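Local coordinates for uncharacterized protein MG296 homolog (Mycoplasma pneumoniae, PDB 2I15) that is of unknown function but adopts an all-alpha structure and belongs to the Mg296 family, at residues 17-20 with 21-25; 25-28 with 29-33. All blocks are in the same frame, centred on the assembly; numbering follows the deposited sequence.

Interaction 1 of 2, residues 17-20 with 21-25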
loop_
_atom_site.group_PDB
_atom_site.type_symbol
_atom_site.label_atom_id
_atom_site.label_comp_id
_atom_site.label_asym_id
_atom_site.label_seq_id
_atom_site.Cartn_x
_atom_site.Cartn_y
_atom_site.Cartn_z
ATOM N N PHE A 17 43.946 -3.818 3.492
ATOM C CA PHE A 17 42.935 -3.092 2.723
ATOM C C PHE A 17 41.900 -2.283 3.535
ATOM O O PHE A 17 41.762 -1.066 3.350
ATOM C CB PHE A 17 42.199 -4.077 1.799
ATOM C CG PHE A 17 41.067 -3.460 1.051
ATOM C CD1 PHE A 17 41.297 -2.709 -0.084
ATOM C CD2 PHE A 17 39.772 -3.569 1.532
ATOM C CE1 PHE A 17 40.247 -2.066 -0.729
ATOM C CE2 PHE A 17 38.716 -2.935 0.905
ATOM C CZ PHE A 17 38.950 -2.181 -0.227
ATOM N N VAL A 18 41.171 -2.951 4.429
ATOM C CA VAL A 18 40.152 -2.259 5.212
ATOM C C VAL A 18 40.854 -1.277 6.157
ATOM O O VAL A 18 40.301 -0.234 6.516
ATOM C CB VAL A 18 39.259 -3.273 5.990
ATOM C CG1 VAL A 18 39.358 -4.655 5.352
ATOM C CG2 VAL A 18 39.637 -3.333 7.410
ATOM N N GLN A 19 42.085 -1.620 6.537
ATOM C CA GLN A 19 42.910 -0.781 7.402
ATOM C C GLN A 19 43.244 0.536 6.666
ATOM O O GLN A 19 43.003 1.622 7.192
ATOM C CB GLN A 19 44.193 -1.548 7.757
ATOM C CG GLN A 19 45.026 -1.013 8.937
ATOM C CD GLN A 19 46.117 -2.012 9.388
ATOM O OE1 GLN A 19 46.026 -2.627 10.461
ATOM N NE2 GLN A 19 47.146 -2.175 8.559
ATOM N N THR A 20 43.768 0.422 5.442
ATOM C CA THR A 20 44.137 1.574 4.608
ATOM C C THR A 20 42.875 2.361 4.219
ATOM O O THR A 20 42.849 3.595 4.191
ATOM C CB THR A 20 44.853 1.102 3.329
ATOM O OG1 THR A 20 46.090 0.462 3.683
ATOM C CG2 THR A 20 45.169 2.298 2.425
ATOM N N GLU A 21 41.841 1.608 3.886
ATOM C CA GLU A 21 40.555 2.160 3.516
ATOM C C GLU A 21 40.097 3.115 4.635
ATOM O O GLU A 21 39.733 4.263 4.385
ATOM C CB GLU A 21 39.588 0.997 3.348
ATOM C CG GLU A 21 38.622 1.072 2.164
ATOM C CD GLU A 21 39.239 1.547 0.860
ATOM O OE1 GLU A 21 40.423 1.260 0.606
ATOM O OE2 GLU A 21 38.512 2.201 0.084
ATOM N N PHE A 22 40.162 2.623 5.869
ATOM C CA PHE A 22 39.780 3.353 7.076
ATOM C C PHE A 22 40.571 4.630 7.373
ATOM O O PHE A 22 40.016 5.620 7.863
ATOM C CB PHE A 22 39.905 2.414 8.282
ATOM C CG PHE A 22 39.794 3.105 9.610
ATOM C CD1 PHE A 22 38.549 3.462 10.126
ATOM C CD2 PHE A 22 40.940 3.394 10.359
ATOM C CE1 PHE A 22 38.445 4.084 11.353
ATOM C CE2 PHE A 22 40.836 4.025 11.602
ATOM C CZ PHE A 22 39.590 4.367 12.095
ATOM N N GLU A 23 41.863 4.612 7.075
ATOM C CA GLU A 23 42.714 5.758 7.360
ATOM C C GLU A 23 42.553 6.895 6.354
ATOM O O GLU A 23 42.801 8.066 6.672
ATOM C CB GLU A 23 44.179 5.294 7.423
ATOM C CG GLU A 23 44.319 3.937 8.078
ATOM C CD GLU A 23 45.710 3.354 7.969
ATOM O OE1 GLU A 23 46.307 3.432 6.871
ATOM O OE2 GLU A 23 46.200 2.796 8.979
ATOM N N LYS A 24 42.120 6.548 5.147
ATOM C CA LYS A 24 41.940 7.523 4.071
ATOM C C LYS A 24 40.519 8.060 3.962
ATOM O O LYS A 24 40.133 8.616 2.933
ATOM C CB LYS A 24 42.348 6.900 2.730
ATOM C CG LYS A 24 41.440 5.773 2.225
ATOM C CD LYS A 24 41.708 5.489 0.739
ATOM C CE LYS A 24 40.969 4.260 0.220
ATOM N NZ LYS A 24 40.093 4.610 -0.921
ATOM N N VAL A 25 39.736 7.887 5.019
ATOM C CA VAL A 25 38.351 8.363 5.048
ATOM C C VAL A 25 38.300 9.322 6.240
ATOM O O VAL A 25 39.068 9.159 7.187
ATOM C CB VAL A 25 37.362 7.143 5.256
ATOM C CG1 VAL A 25 36.877 7.065 6.688
ATOM C CG2 VAL A 25 36.210 7.224 4.313
HETATM O O HOH W 1 47.283 1.108 5.881
#
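The carboxylate of Glu21 lies alongside the ring of Phe17, one helical turn back. The two side chains point the same way, and their flat groups are only 11° apart. Glu21 OE1 comes within 3.6 Å of Phe17 CE1. The Glu21 chain is bent at its second torsion (chi2 43°), which folds the carboxylate back toward the ring. Lys24 NZ then forms a salt bridge with Glu21 OE2 at 3.1 Å, meeting that oxygen from above the carboxylate plane. On the way there, Lys24 CG passes 3.3 Å from Thr20 O. A water joins Thr20 and Glu23. It donates to Thr20 OG1 and to Glu23 OE1, while Thr20 OG1 is also hydrogen-bonded to Gln16 O, one turn earlier.

Main-chain bonds of the i to i+4 kind position these groups. Glu21 N donates to Phe17 O at 2.7 Å, and Lys24 N to Thr20 O at 3.2 Å. Lys24 is also where the backbone leaves helical angles. The contact thus forms the last two turns of helix 9-23, at the surface. Phe22 projects from here onto the next helix, 27-41, where it packs on Phe27 and meets Phe30 edge-to-face.

Interaction 2 of 2, residues 25-28 with 29-33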
loop_
_atom_site.group_PDB
_atom_site.type_symbol
_atom_site.label_atom_id
_atom_site.label_comp_id
_atom_site.label_asym_id
_atom_site.label_seq_id
_atom_site.Cartn_x
_atom_site.Cartn_y
_atom_site.Cartn_z
ATOM N N VAL A 25 39.736 7.887 5.019
ATOM C CA VAL A 25 38.351 8.363 5.048
ATOM C C VAL A 25 38.300 9.322 6.240
ATOM O O VAL A 25 39.068 9.159 7.187
ATOM C CB VAL A 25 37.362 7.143 5.256
ATOM C CG1 VAL A 25 36.877 7.065 6.688
ATOM C CG2 VAL A 25 36.210 7.224 4.313
ATOM N N ASP A 26 37.424 10.320 6.210
ATOM C CA ASP A 26 37.322 11.236 7.346
ATOM C C ASP A 26 36.874 10.386 8.533
ATOM O O ASP A 26 35.789 9.801 8.484
ATOM C CB ASP A 26 36.284 12.328 7.071
ATOM C CG ASP A 26 36.253 13.387 8.157
ATOM O OD1 ASP A 26 37.306 14.019 8.401
ATOM O OD2 ASP A 26 35.183 13.596 8.776
ATOM N N PHE A 27 37.698 10.316 9.588
ATOM C CA PHE A 27 37.370 9.490 10.763
ATOM C C PHE A 27 36.029 9.807 11.386
ATOM O O PHE A 27 35.174 8.933 11.521
ATOM C CB PHE A 27 38.427 9.588 11.884
ATOM C CG PHE A 27 37.970 8.945 13.172
ATOM C CD1 PHE A 27 37.911 7.553 13.287
ATOM C CD2 PHE A 27 37.464 9.723 14.212
ATOM C CE1 PHE A 27 37.330 6.947 14.410
ATOM C CE2 PHE A 27 36.875 9.125 15.350
ATOM C CZ PHE A 27 36.812 7.741 15.446
ATOM N N GLU A 28 35.876 11.060 11.794
ATOM C CA GLU A 28 34.659 11.539 12.427
ATOM C C GLU A 28 33.369 11.329 11.603
ATOM O O GLU A 28 32.280 11.231 12.175
ATOM C CB GLU A 28 34.824 13.019 12.752
ATOM C CG GLU A 28 34.385 13.386 14.153
ATOM C CD GLU A 28 35.356 12.921 15.218
ATOM O OE1 GLU A 28 36.557 13.264 15.123
ATOM O OE2 GLU A 28 34.911 12.224 16.154
ATOM N N THR A 29 33.477 11.280 10.275
ATOM C CA THR A 29 32.305 11.073 9.422
ATOM C C THR A 29 32.037 9.580 9.392
ATOM O O THR A 29 30.882 9.141 9.409
ATOM C CB THR A 29 32.551 11.529 7.964
ATOM O OG1 THR A 29 32.732 12.949 7.932
ATOM C CG2 THR A 29 31.376 11.147 7.076
ATOM N N PHE A 30 33.115 8.804 9.294
ATOM C CA PHE A 30 33.016 7.352 9.288
ATOM C C PHE A 30 32.405 6.924 10.615
ATOM O O PHE A 30 31.422 6.182 10.642
ATOM C CB PHE A 30 34.398 6.708 9.147
ATOM C CG PHE A 30 34.405 5.232 9.461
ATOM C CD1 PHE A 30 33.935 4.307 8.539
ATOM C CD2 PHE A 30 34.848 4.771 10.699
ATOM C CE1 PHE A 30 33.899 2.953 8.844
ATOM C CE2 PHE A 30 34.810 3.415 11.008
ATOM C CZ PHE A 30 34.339 2.508 10.077
ATOM N N ARG A 31 32.997 7.410 11.712
ATOM C CA ARG A 31 32.549 7.107 13.070
ATOM C C ARG A 31 31.034 7.230 13.259
ATOM O O ARG A 31 30.406 6.378 13.892
ATOM C CB ARG A 31 33.257 8.038 14.071
ATOM C CG ARG A 31 32.890 7.767 15.539
ATOM C CD ARG A 31 32.350 8.985 16.248
ATOM N NE ARG A 31 33.374 9.901 16.753
ATOM C CZ ARG A 31 34.240 9.613 17.723
ATOM N NH1 ARG A 31 34.228 8.428 18.309
ATOM N NH2 ARG A 31 35.113 10.522 18.124
ATOM N N GLN A 32 30.452 8.302 12.725
ATOM C CA GLN A 32 29.014 8.534 12.851
ATOM C C GLN A 32 28.208 7.502 12.047
ATOM O O GLN A 32 27.212 6.975 12.526
ATOM C CB GLN A 32 28.660 9.947 12.370
ATOM C CG GLN A 32 29.441 11.041 13.078
ATOM C CD GLN A 32 29.176 12.425 12.515
ATOM O OE1 GLN A 32 29.372 12.677 11.315
ATOM N NE2 GLN A 32 28.737 13.339 13.378
ATOM N N ASN A 33 28.637 7.212 10.822
ATOM C CA ASN A 33 27.916 6.243 10.012
ATOM C C ASN A 33 28.007 4.887 10.681
ATOM O O ASN A 33 27.022 4.155 10.779
ATOM C CB ASN A 33 28.495 6.206 8.595
ATOM C CG ASN A 33 28.397 7.557 7.905
ATOM O OD1 ASN A 33 27.420 8.278 8.095
ATOM N ND2 ASN A 33 29.398 7.905 7.108
#
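Asp26 caps the first turn of helix 27-41 by bonding to Thr29. This is an N-cap arrangement at the surface. The hydroxyl Thr29 OG1 donates to Asp26 OD2 at 2.7 Å, reaching the carboxylate on its anti side and close to its plane. Thr29 N adds a weak bond to the same oxygen. Asp26 CG stands anti to the backbone N (chi1 -174°), which brings OD2 over the start of the helix. A negative charge here would probably interact favourably with the helix dipole.

Main-chain bonds continue the turn. Phe30 N donates to Asp26 O at 3.0 Å, and Arg31 N donates to Phe27 O at 2.7 Å.

The charged pair is Glu28 with Arg31. Their side chains run alongside each other, with the carboxylate and guanidinium planes 40° apart. In this salt bridge Arg31 grips side-on: Arg31 NH2 lies 2.6 Å from Glu28 OE2, and Arg31 NE donates to the same oxygen. That oxygen lies near the guanidinium plane and therefore holds the group by its edge.

Aromatic and apolar contacts complete the turn. Arg31 CB makes a CH-pi contact over one face of the Phe27 ring, 4.2 Å from the ring centroid and offset toward the rim. The arginine chain is bent at chi2 and chi3, which curls the guanidinium back to the same ring. The guanidinium plane stands 74° from that of the ring. Just before the cap, Val25 CG1 touches Phe30 CB at 3.5 Å, the two side chains crossing at about a right angle. Farther out on the arginine, Phe27 CE2 sits over the centre of one guanidinium face, 3.6 Å from Arg31 CZ.

Interaction 1 closes helix 9-23 and interaction 2 opens helix 27-41, so the two follow directly along the chain. They share Val25, in the short connection between these consecutive helices, and their centres are about 11 Å apart. Aromatic contacts tie the two helices to each other, with Phe22 CE1 3.7 Å from Phe30 CE2 and Phe22 CZ 3.8 Å from Phe27 CD1. The end of one helix and the start of the next are thus joined by side-chain packing as well as by the chain. Both contacts lie at the surface, their centres about 28 and 25 Å from the centre of the chain, in the N-terminal part of this all-alpha protein.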